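Local coordinates for protein beta2-microglobulin (Anolis carolinensis, PDB 7CPO) that probably serves as the invariant light chain of the MHC class I molecule, supporting the heavy chain that presents peptides to T cells, at residues 7-11 with 92-96; 17-23 with 67-73; 29-33 with 83-87; 35-41 with 78-84. All coordinates share one frame. Residue numbers count along the deposited sequence, not the author numbering.

Contact 1 of 4, residues 7-11 with 92-96; sequences VQVYF and IYKLD
Strands 7-11 and 92-94 belong to the two different sheets of the immunoglobulin C1-set sandwich. Their axes run roughly the same way, 36° apart (signed crossing angle -36°), and approach to 7.3 Å. The nearest CA pair is Val9 and Leu95, at 5.9 Å. Tyr93 is m and points toward 7-11. Val7 CB sits over its ring face, 3.7 Å from the ring centroid, in a CH-pi contact. A water accepts from Val7 N at 3.0 Å and makes a weak hydrogen bond to Tyr93 OH, 3.3 Å. Val9, also m, packs CG1 on Tyr93 CB at 3.9 Å. Lys94 turns away, but its backbone O lies 3.7 Å from Val9 CG2. Leu95 (t, p) points back toward 7-11. Its CB meets Val9 CG2 at 3.7 Å. Its CD2 lies over the ring face of Phe11 (m), 3.6 Å from the centroid, a second CH-pi contact. Gln8 and Tyr10, pointing away, hydrogen-bond to the MHC class I heavy chain. Strand 21-30 lies beside 7-11, and strand 78-83 beside 92-94.

Contact 2 of 4, residues 17-23 with 67-73; sequences KGKENTF and YAKVIPD
Strands 21-23 and 67-70 are antiparallel neighbours in one sheet of the immunoglobulin C1-set sandwich, with axes 4.6 Å apart at 148°. Asn21-Val70 and Phe23-Ala68 are hydrogen-bonded pairs; Thr22-Lys69 between them is non-hydrogen-bonded. Asn21 N to Val70 O is 2.8 Å and Val70 N to Asn21 O is 3.0 Å. Phe23 N to Ala68 O is 3.0 Å and Ala68 N to Phe23 O is 3.1 Å. Phe23 (t), Ala68 and Val70 (p) share one face with Asn21, and Phe23 CB lies 4.3 Å from Val70 CG1. Thr22 (m) is on the other face and sets CG2 3.9 Å from Tyr67 CD1 (p). Asn21 is t, its OD1 accepting from Thr22 N at 2.7 Å and its ND2 hydrogen-bonded to His13 O. Glu20 is extended (t, t), with CG 3.9 Å from Ile71 CG1 (m, t). Gly18, at positive phi, donates its N-H to Pro72 O at 2.8 Å. The contact is thus held mainly by backbone bonds, with a mostly apolar inner face that also holds the satisfied Asn21 amide.

Contact 3 of 4, residues 29-33 with 83-87; sequences SFHPP and EHITL
His84 has the largest area buried here, followed by Pro32 and Ile85. The CA-CB bond of His84 (chi1 t, chi2 -114°) points toward 29-33. Its NE2 donates to Pro32 O at 3.0 Å, with an N-H...O angle of 162°. The other ring nitrogen, ND1, is hydrogen-bonded to Thr86 OG1 (chi1 p), 2.9 Å. The edge of the Phe30 ring (chi1 p) turns to the face of His84, with centroids 5.5 Å apart and planes at 71°. His31 O lies near the plane of the imidazole, 3.3 Å from His84 CE1. Both segments are mainly loop or turn at one end of the immunoglobulin C1-set domain. The segment 29-33 leaves strand 21-30, and a cis peptide bond precedes Pro32, as in other beta2-microglobulins. The other forms a type I turn from His84 to Leu87, closed by a hydrogen bond from Leu87 N to His84 O, 2.7 Å. Pro32 sets CD 3.6 Å from CG2 of Ile85 (chi1 t). Pro32 also packs on Leu94 of the MHC class I heavy chain, and His31 on its Gly121.

Contact 4 of 4, residues 35-41 with 78-84; sequences INITLLK and FACKVEH
Strands 36-41 and 78-83 pair antiparallel for six residues, with axes 4.6 Å apart at 155°. Asn36-Glu83, Thr38-Lys81 and Leu40-Ala79 are hydrogen-bonded pairs. Leu40 N to Ala79 O is 2.8 Å. Asn36 N to Glu83 O is 3.1 Å. Ile37-Val82, Leu39-Cys80 and Lys41-Phe78 alternate with them as non-hydrogen-bonded pairs. On the face of Leu39, Ile37 (m, t) fits CG2 against Cys80 SG at 3.6 Å. Ile35 (t, t) sets CD1 3.9 Å from Val82 CG1. Lys41 CG rests 4.0 Å from Phe78 CE1. On the other face, Leu40 (m, t) fills the space over small Ala79 and reaches Lys81, CD1 to CB 3.9 Å. Asn36 ND2 donates to Glu83 OE1 at 2.6 Å. This is a central pairing of the immunoglobulin sandwich. Cys80 carries the disulfide to Cys25 of the facing sheet. The chemistry differs by face: that of Ile37, Leu39, Cys80 and Val82 is apolar and looks into the core, while the other mixes Leu40 and Ala79 with Asn36, Thr38, Lys81 and Glu83.

The four contacts together describe an immunoglobulin C1-set sandwich. Contact 2 pairs strands 21-30 and 62-70 within one sheet; contact 4 pairs 36-41 and 78-83 within the other. Contact 1 bridges the sheets through strands 6-11 and 91-94, near the two chain ends, so the other three lie between its segments in sequence. Contact 3 joins loops at one end of the domain, about 28 Å between centres from contact 2. Contacts 1 and 4 have centres about 9 Å apart and touch. Contacts 3 and 4 share Glu83 and His84. Contacts 2 and 4 alternate along the chain and meet in the core, where Leu39 packs on Ala68. Contacts 1, 2 and 3 also meet the MHC class I heavy chain.

Contact 1 of 4, residues 7-11 with 92-96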
# COMPACT_ATOMS: atom_id res chain seq x y z
N VAL B 7 -7.72 -7.33 -7.79
CA VAL B 7 -6.71 -7.06 -8.81
C VAL B 7 -7.25 -6.01 -9.78
O VAL B 7 -8.46 -5.90 -10.00
CB VAL B 7 -6.32 -8.37 -9.54
CG1 VAL B 7 -5.30 -8.13 -10.68
CG2 VAL B 7 -5.77 -9.35 -8.53
N GLN B 8 -6.34 -5.22 -10.35
CA GLN B 8 -6.70 -4.16 -11.28
C GLN B 8 -5.54 -3.94 -12.24
O GLN B 8 -4.38 -3.93 -11.82
CB GLN B 8 -7.05 -2.88 -10.53
CG GLN B 8 -7.39 -1.69 -11.38
CD GLN B 8 -8.36 -0.76 -10.68
OE1 GLN B 8 -9.54 -1.08 -10.53
NE2 GLN B 8 -7.87 0.40 -10.23
N VAL B 9 -5.85 -3.78 -13.52
CA VAL B 9 -4.86 -3.54 -14.56
C VAL B 9 -5.17 -2.20 -15.23
O VAL B 9 -6.33 -1.82 -15.40
CB VAL B 9 -4.85 -4.68 -15.60
CG1 VAL B 9 -4.48 -6.00 -14.92
CG2 VAL B 9 -6.20 -4.78 -16.33
N TYR B 10 -4.11 -1.48 -15.61
CA TYR B 10 -4.30 -0.14 -16.16
C TYR B 10 -2.99 0.34 -16.78
O TYR B 10 -1.91 -0.17 -16.45
CB TYR B 10 -4.77 0.86 -15.09
CG TYR B 10 -3.96 0.78 -13.81
CD1 TYR B 10 -2.95 1.71 -13.54
CD2 TYR B 10 -4.17 -0.24 -12.88
CE1 TYR B 10 -2.19 1.62 -12.38
CE2 TYR B 10 -3.41 -0.34 -11.73
CZ TYR B 10 -2.43 0.60 -11.47
OH TYR B 10 -1.69 0.50 -10.32
N PHE B 11 -3.10 1.32 -17.68
CA PHE B 11 -2.01 2.13 -18.19
C PHE B 11 -1.90 3.42 -17.40
O PHE B 11 -2.88 3.90 -16.82
CB PHE B 11 -2.22 2.50 -19.66
CG PHE B 11 -2.00 1.39 -20.63
CD1 PHE B 11 -0.93 0.52 -20.49
CD2 PHE B 11 -2.84 1.24 -21.72
CE1 PHE B 11 -0.72 -0.49 -21.40
CE2 PHE B 11 -2.64 0.23 -22.63
CZ PHE B 11 -1.58 -0.64 -22.48
N ILE B 92 -6.58 -14.61 -15.10
CA ILE B 92 -6.08 -13.62 -16.05
C ILE B 92 -7.01 -12.43 -16.03
O ILE B 92 -8.24 -12.59 -16.08
CB ILE B 92 -5.95 -14.21 -17.46
CG1 ILE B 92 -4.57 -14.86 -17.64
CG2 ILE B 92 -6.11 -13.11 -18.51
CD1 ILE B 92 -4.42 -16.18 -16.89
N TYR B 93 -6.44 -11.23 -15.92
CA TYR B 93 -7.16 -9.97 -15.92
C TYR B 93 -6.75 -9.24 -17.19
O TYR B 93 -5.58 -8.83 -17.31
CB TYR B 93 -6.84 -9.14 -14.69
CG TYR B 93 -7.31 -9.78 -13.42
CD1 TYR B 93 -8.47 -9.35 -12.80
CD2 TYR B 93 -6.60 -10.83 -12.84
CE1 TYR B 93 -8.92 -9.95 -11.63
CE2 TYR B 93 -7.04 -11.44 -11.67
CZ TYR B 93 -8.21 -11.00 -11.07
OH TYR B 93 -8.66 -11.59 -9.91
N LYS B 94 -7.69 -9.10 -18.12
CA LYS B 94 -7.43 -8.45 -19.39
C LYS B 94 -7.67 -6.95 -19.26
O LYS B 94 -8.57 -6.50 -18.54
CB LYS B 94 -8.33 -9.02 -20.51
CG LYS B 94 -8.46 -10.56 -20.57
CD LYS B 94 -8.02 -11.16 -21.92
CE LYS B 94 -7.94 -12.70 -21.88
NZ LYS B 94 -6.54 -13.24 -22.06
N LEU B 95 -6.86 -6.17 -19.96
CA LEU B 95 -7.02 -4.73 -19.97
C LEU B 95 -7.79 -4.33 -21.22
O LEU B 95 -7.43 -4.75 -22.33
CB LEU B 95 -5.65 -4.05 -19.95
CG LEU B 95 -5.60 -2.58 -20.36
CD1 LEU B 95 -6.08 -1.72 -19.21
CD2 LEU B 95 -4.19 -2.21 -20.74
N ASP B 96 -8.85 -3.55 -21.07
CA ASP B 96 -9.56 -3.11 -22.26
C ASP B 96 -9.48 -1.60 -22.41
O ASP B 96 -9.27 -0.88 -21.43
CB ASP B 96 -11.03 -3.60 -22.28
CG ASP B 96 -11.91 -2.87 -21.29
OD1 ASP B 96 -11.53 -2.77 -20.11
OD2 ASP B 96 -13.01 -2.44 -21.70
O HOH W 1 -10.10 -8.89 -8.77

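Contact 2 of 4, residues 17-23 with 67-73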
# COMPACT_ATOMS: atom_id res chain seq x y z
N LYS B 17 -1.30 4.57 -30.15
CA LYS B 17 -0.35 3.79 -30.93
C LYS B 17 0.96 4.55 -31.05
O LYS B 17 0.97 5.76 -31.31
CB LYS B 17 -0.92 3.47 -32.32
CG LYS B 17 -0.07 2.46 -33.12
CD LYS B 17 0.89 3.13 -34.10
CE LYS B 17 0.14 3.94 -35.14
NZ LYS B 17 -0.82 3.07 -35.86
N GLY B 18 2.07 3.85 -30.81
CA GLY B 18 3.39 4.45 -30.91
C GLY B 18 3.81 5.36 -29.77
O GLY B 18 4.97 5.79 -29.75
N LYS B 19 2.93 5.66 -28.82
CA LYS B 19 3.21 6.57 -27.71
C LYS B 19 3.47 5.75 -26.45
O LYS B 19 2.63 4.93 -26.05
CB LYS B 19 2.04 7.54 -27.50
CG LYS B 19 2.22 8.62 -26.43
CD LYS B 19 3.67 9.01 -26.17
CE LYS B 19 3.81 10.51 -26.00
NZ LYS B 19 3.13 11.00 -24.76
N GLU B 20 4.62 5.97 -25.82
CA GLU B 20 5.03 5.06 -24.76
C GLU B 20 4.22 5.26 -23.49
O GLU B 20 3.84 6.38 -23.12
CB GLU B 20 6.52 5.19 -24.46
CG GLU B 20 6.99 3.95 -23.69
CD GLU B 20 8.43 3.99 -23.27
OE1 GLU B 20 8.95 2.91 -22.89
OE2 GLU B 20 9.05 5.08 -23.33
N ASN B 21 3.97 4.15 -22.82
CA ASN B 21 3.06 4.07 -21.70
C ASN B 21 3.67 3.15 -20.64
O ASN B 21 4.73 2.55 -20.84
CB ASN B 21 1.70 3.55 -22.19
CG ASN B 21 0.54 4.05 -21.35
OD1 ASN B 21 0.63 4.10 -20.11
ND2 ASN B 21 -0.56 4.38 -22.01
N THR B 22 2.99 3.05 -19.50
CA THR B 22 3.36 2.06 -18.50
C THR B 22 2.14 1.21 -18.20
O THR B 22 1.06 1.74 -17.91
CB THR B 22 3.88 2.71 -17.22
OG1 THR B 22 4.95 3.59 -17.56
CG2 THR B 22 4.36 1.66 -16.24
N PHE B 23 2.32 -0.09 -18.27
CA PHE B 23 1.28 -1.06 -17.97
C PHE B 23 1.46 -1.52 -16.54
O PHE B 23 2.56 -1.91 -16.16
CB PHE B 23 1.37 -2.24 -18.93
CG PHE B 23 0.35 -3.31 -18.70
CD1 PHE B 23 -1.01 -3.01 -18.68
CD2 PHE B 23 0.74 -4.63 -18.52
CE1 PHE B 23 -1.95 -4.00 -18.48
CE2 PHE B 23 -0.19 -5.63 -18.31
CZ PHE B 23 -1.54 -5.31 -18.29
N TYR B 67 4.80 -3.69 -12.92
CA TYR B 67 4.62 -2.81 -14.06
C TYR B 67 5.80 -2.93 -15.02
O TYR B 67 6.85 -3.49 -14.68
CB TYR B 67 4.41 -1.35 -13.62
CG TYR B 67 5.56 -0.77 -12.84
CD1 TYR B 67 6.56 -0.04 -13.47
CD2 TYR B 67 5.65 -0.95 -11.47
CE1 TYR B 67 7.63 0.48 -12.75
CE2 TYR B 67 6.71 -0.42 -10.74
CZ TYR B 67 7.70 0.30 -11.39
OH TYR B 67 8.75 0.82 -10.66
N ALA B 68 5.60 -2.39 -16.23
CA ALA B 68 6.59 -2.45 -17.30
C ALA B 68 6.27 -1.38 -18.32
O ALA B 68 5.10 -1.10 -18.57
CB ALA B 68 6.62 -3.83 -17.97
N LYS B 69 7.31 -0.78 -18.87
CA LYS B 69 7.13 0.17 -19.96
C LYS B 69 6.74 -0.60 -21.22
O LYS B 69 7.12 -1.76 -21.41
CB LYS B 69 8.40 0.99 -20.18
CG LYS B 69 8.61 2.12 -19.17
CD LYS B 69 9.62 3.17 -19.68
CE LYS B 69 11.01 2.57 -19.91
NZ LYS B 69 12.04 3.01 -18.90
N VAL B 70 5.96 0.06 -22.08
CA VAL B 70 5.44 -0.58 -23.28
C VAL B 70 4.98 0.51 -24.23
O VAL B 70 4.70 1.64 -23.81
CB VAL B 70 4.29 -1.57 -22.94
CG1 VAL B 70 2.99 -0.83 -22.70
CG2 VAL B 70 4.15 -2.59 -24.05
N ILE B 71 4.92 0.18 -25.51
CA ILE B 71 4.46 1.09 -26.56
C ILE B 71 3.22 0.49 -27.20
O ILE B 71 3.32 -0.47 -27.98
CB ILE B 71 5.56 1.37 -27.59
CG1 ILE B 71 6.86 1.77 -26.92
CG2 ILE B 71 5.11 2.45 -28.55
CD1 ILE B 71 7.92 2.24 -27.92
N PRO B 72 2.04 1.01 -26.92
CA PRO B 72 0.82 0.42 -27.48
C PRO B 72 0.74 0.51 -29.01
O PRO B 72 1.37 1.36 -29.65
CB PRO B 72 -0.30 1.23 -26.82
CG PRO B 72 0.31 1.75 -25.53
CD PRO B 72 1.76 1.99 -25.84
N ASP B 73 -0.03 -0.41 -29.58
CA ASP B 73 -0.58 -0.33 -30.93
C ASP B 73 -1.89 -1.11 -30.93
O ASP B 73 -2.19 -1.85 -29.99
CB ASP B 73 0.40 -0.87 -31.98
CG ASP B 73 1.00 -2.20 -31.58
OD1 ASP B 73 2.24 -2.33 -31.67
OD2 ASP B 73 0.24 -3.11 -31.17

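Contact 3 of 4, residues 29-33 with 83-87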
# COMPACT_ATOMS: atom_id res chain seq x y z
N SER B 29 -5.45 -6.66 -0.75
CA SER B 29 -6.45 -7.29 0.10
C SER B 29 -6.28 -8.81 0.21
O SER B 29 -7.23 -9.50 0.57
CB SER B 29 -7.86 -6.94 -0.38
OG SER B 29 -8.01 -5.53 -0.43
N PHE B 30 -5.09 -9.35 -0.04
CA PHE B 30 -4.88 -10.79 -0.01
C PHE B 30 -4.00 -11.20 1.17
O PHE B 30 -3.33 -10.38 1.81
CB PHE B 30 -4.26 -11.30 -1.32
CG PHE B 30 -2.93 -10.65 -1.67
CD1 PHE B 30 -1.73 -11.25 -1.30
CD2 PHE B 30 -2.89 -9.45 -2.38
CE1 PHE B 30 -0.52 -10.66 -1.62
CE2 PHE B 30 -1.68 -8.85 -2.69
CZ PHE B 30 -0.49 -9.46 -2.32
N HIS B 31 -4.02 -12.49 1.45
CA HIS B 31 -3.26 -13.09 2.53
C HIS B 31 -3.21 -14.60 2.31
O HIS B 31 -4.22 -15.18 1.91
CB HIS B 31 -3.90 -12.76 3.87
CG HIS B 31 -2.95 -12.84 5.02
ND1 HIS B 31 -2.48 -14.05 5.51
CD2 HIS B 31 -2.36 -11.87 5.76
CE1 HIS B 31 -1.64 -13.81 6.50
NE2 HIS B 31 -1.55 -12.51 6.67
N PRO B 32 -2.07 -15.27 2.55
CA PRO B 32 -0.70 -14.84 2.91
C PRO B 32 -0.05 -14.03 1.78
O PRO B 32 -0.66 -13.90 0.73
CB PRO B 32 0.02 -16.17 3.15
CG PRO B 32 -0.70 -17.12 2.27
CD PRO B 32 -2.14 -16.73 2.39
N PRO B 33 1.16 -13.49 2.00
CA PRO B 33 1.72 -12.55 1.01
C PRO B 33 2.32 -13.20 -0.24
O PRO B 33 2.56 -12.48 -1.22
CB PRO B 33 2.81 -11.83 1.81
CG PRO B 33 3.21 -12.82 2.86
CD PRO B 33 1.95 -13.51 3.25
N GLU B 83 -1.45 -15.61 -9.64
CA GLU B 83 -1.53 -16.90 -8.97
C GLU B 83 -1.42 -16.70 -7.46
O GLU B 83 -0.56 -15.95 -6.99
CB GLU B 83 -0.42 -17.83 -9.45
CG GLU B 83 -0.29 -17.88 -10.94
CD GLU B 83 1.04 -18.45 -11.35
OE1 GLU B 83 1.88 -17.70 -11.90
OE2 GLU B 83 1.26 -19.65 -11.10
N HIS B 84 -2.29 -17.38 -6.71
CA HIS B 84 -2.34 -17.22 -5.26
C HIS B 84 -3.00 -18.43 -4.63
O HIS B 84 -3.83 -19.10 -5.26
CB HIS B 84 -3.10 -15.94 -4.86
CG HIS B 84 -3.04 -15.64 -3.40
ND1 HIS B 84 -4.16 -15.67 -2.59
CD2 HIS B 84 -2.01 -15.29 -2.59
CE1 HIS B 84 -3.81 -15.36 -1.35
NE2 HIS B 84 -2.51 -15.12 -1.33
N ILE B 85 -2.66 -18.68 -3.36
CA ILE B 85 -3.14 -19.86 -2.63
C ILE B 85 -4.66 -19.95 -2.62
O ILE B 85 -5.21 -21.05 -2.53
CB ILE B 85 -2.57 -19.83 -1.20
CG1 ILE B 85 -2.89 -21.13 -0.46
CG2 ILE B 85 -3.12 -18.65 -0.44
CD1 ILE B 85 -1.77 -22.12 -0.51
N THR B 86 -5.36 -18.82 -2.69
CA THR B 86 -6.81 -18.81 -2.72
C THR B 86 -7.38 -19.02 -4.12
O THR B 86 -8.60 -19.15 -4.26
CB THR B 86 -7.35 -17.49 -2.18
OG1 THR B 86 -6.89 -16.41 -3.01
CG2 THR B 86 -6.88 -17.28 -0.74
N LEU B 87 -6.54 -19.02 -5.15
CA LEU B 87 -7.01 -19.14 -6.53
C LEU B 87 -6.66 -20.52 -7.05
O LEU B 87 -5.50 -20.78 -7.40
CB LEU B 87 -6.38 -18.05 -7.41
CG LEU B 87 -6.68 -16.62 -6.98
CD1 LEU B 87 -6.13 -15.62 -8.00
CD2 LEU B 87 -8.17 -16.42 -6.75

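Contact 4 of 4, residues 35-41 with 78-84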
# COMPACT_ATOMS: atom_id res chain seq x y z
N ILE B 35 2.56 -14.38 -3.64
CA ILE B 35 1.71 -14.15 -4.80
C ILE B 35 2.62 -13.99 -6.02
O ILE B 35 3.72 -13.43 -5.93
CB ILE B 35 0.80 -12.91 -4.59
CG1 ILE B 35 -0.39 -12.93 -5.56
CG2 ILE B 35 1.60 -11.62 -4.72
CD1 ILE B 35 -1.43 -11.83 -5.29
N ASN B 36 2.16 -14.50 -7.15
CA ASN B 36 2.91 -14.37 -8.39
C ASN B 36 2.06 -13.63 -9.41
O ASN B 36 0.91 -14.01 -9.67
CB ASN B 36 3.35 -15.73 -8.92
CG ASN B 36 4.26 -15.60 -10.12
OD1 ASN B 36 5.42 -15.20 -9.98
ND2 ASN B 36 3.74 -15.91 -11.31
N ILE B 37 2.63 -12.56 -9.97
CA ILE B 37 1.94 -11.64 -10.85
C ILE B 37 2.79 -11.48 -12.09
O ILE B 37 3.93 -11.02 -12.01
CB ILE B 37 1.71 -10.28 -10.17
CG1 ILE B 37 0.79 -10.45 -8.97
CG2 ILE B 37 1.15 -9.29 -11.17
CD1 ILE B 37 1.03 -9.47 -7.87
N THR B 38 2.23 -11.87 -13.24
CA THR B 38 2.96 -11.89 -14.50
C THR B 38 2.24 -11.00 -15.51
O THR B 38 1.05 -11.21 -15.78
CB THR B 38 3.09 -13.31 -15.05
OG1 THR B 38 3.82 -14.12 -14.11
CG2 THR B 38 3.84 -13.30 -16.37
N LEU B 39 2.96 -10.01 -16.04
CA LEU B 39 2.44 -9.16 -17.10
C LEU B 39 2.52 -9.89 -18.43
O LEU B 39 3.58 -10.40 -18.80
CB LEU B 39 3.24 -7.87 -17.20
CG LEU B 39 2.95 -6.77 -16.19
CD1 LEU B 39 2.62 -7.38 -14.83
CD2 LEU B 39 4.15 -5.85 -16.14
N LEU B 40 1.41 -9.92 -19.16
CA LEU B 40 1.33 -10.62 -20.44
C LEU B 40 1.02 -9.63 -21.55
O LEU B 40 0.16 -8.76 -21.40
CB LEU B 40 0.28 -11.72 -20.42
CG LEU B 40 0.45 -12.77 -19.33
CD1 LEU B 40 -0.80 -13.64 -19.25
CD2 LEU B 40 1.69 -13.60 -19.61
N LYS B 41 1.73 -9.78 -22.66
CA LYS B 41 1.43 -9.14 -23.93
C LYS B 41 1.13 -10.25 -24.92
O LYS B 41 2.01 -11.05 -25.24
CB LYS B 41 2.58 -8.26 -24.41
CG LYS B 41 2.36 -7.55 -25.74
CD LYS B 41 3.69 -7.03 -26.30
CE LYS B 41 3.50 -6.00 -27.41
NZ LYS B 41 4.72 -5.85 -28.25
N PHE B 78 -2.99 -6.67 -23.74
CA PHE B 78 -2.27 -6.66 -22.47
C PHE B 78 -3.12 -7.27 -21.37
O PHE B 78 -4.32 -6.99 -21.26
CB PHE B 78 -1.89 -5.24 -22.09
CG PHE B 78 -1.01 -4.57 -23.10
CD1 PHE B 78 0.35 -4.79 -23.10
CD2 PHE B 78 -1.56 -3.75 -24.07
CE1 PHE B 78 1.16 -4.18 -24.03
CE2 PHE B 78 -0.76 -3.13 -25.01
CZ PHE B 78 0.60 -3.35 -24.98
N ALA B 79 -2.49 -8.09 -20.53
CA ALA B 79 -3.20 -8.77 -19.47
C ALA B 79 -2.25 -9.11 -18.33
O ALA B 79 -1.03 -8.88 -18.41
CB ALA B 79 -3.90 -10.03 -19.99
N CYS B 80 -2.82 -9.65 -17.26
CA CYS B 80 -2.08 -9.90 -16.04
C CYS B 80 -2.51 -11.25 -15.48
O CYS B 80 -3.71 -11.50 -15.33
CB CYS B 80 -2.31 -8.78 -15.01
SG CYS B 80 -1.69 -9.17 -13.36
N LYS B 81 -1.55 -12.12 -15.20
CA LYS B 81 -1.82 -13.44 -14.65
C LYS B 81 -1.44 -13.44 -13.17
O LYS B 81 -0.27 -13.25 -12.83
CB LYS B 81 -1.04 -14.50 -15.42
CG LYS B 81 -1.27 -15.93 -14.99
CD LYS B 81 -0.30 -16.85 -15.73
CE LYS B 81 -0.08 -18.16 -14.99
NZ LYS B 81 0.89 -19.04 -15.73
N VAL B 82 -2.43 -13.66 -12.31
CA VAL B 82 -2.26 -13.67 -10.86
C VAL B 82 -2.44 -15.10 -10.36
O VAL B 82 -3.48 -15.73 -10.62
CB VAL B 82 -3.27 -12.73 -10.17
CG1 VAL B 82 -3.14 -12.84 -8.64
CG2 VAL B 82 -3.09 -11.30 -10.65
N GLU B 83 -1.45 -15.61 -9.64
CA GLU B 83 -1.53 -16.90 -8.97
C GLU B 83 -1.42 -16.70 -7.46
O GLU B 83 -0.56 -15.95 -6.99
CB GLU B 83 -0.42 -17.83 -9.45
CG GLU B 83 -0.29 -17.88 -10.94
CD GLU B 83 1.04 -18.45 -11.35
OE1 GLU B 83 1.88 -17.70 -11.90
OE2 GLU B 83 1.26 -19.65 -11.10
N HIS B 84 -2.29 -17.38 -6.71
CA HIS B 84 -2.34 -17.22 -5.26
C HIS B 84 -3.00 -18.43 -4.63
O HIS B 84 -3.83 -19.10 -5.26
CB HIS B 84 -3.10 -15.94 -4.86
CG HIS B 84 -3.04 -15.64 -3.40
ND1 HIS B 84 -4.16 -15.67 -2.59
CD2 HIS B 84 -2.01 -15.29 -2.59
CE1 HIS B 84 -3.81 -15.36 -1.35
NE2 HIS B 84 -2.51 -15.12 -1.33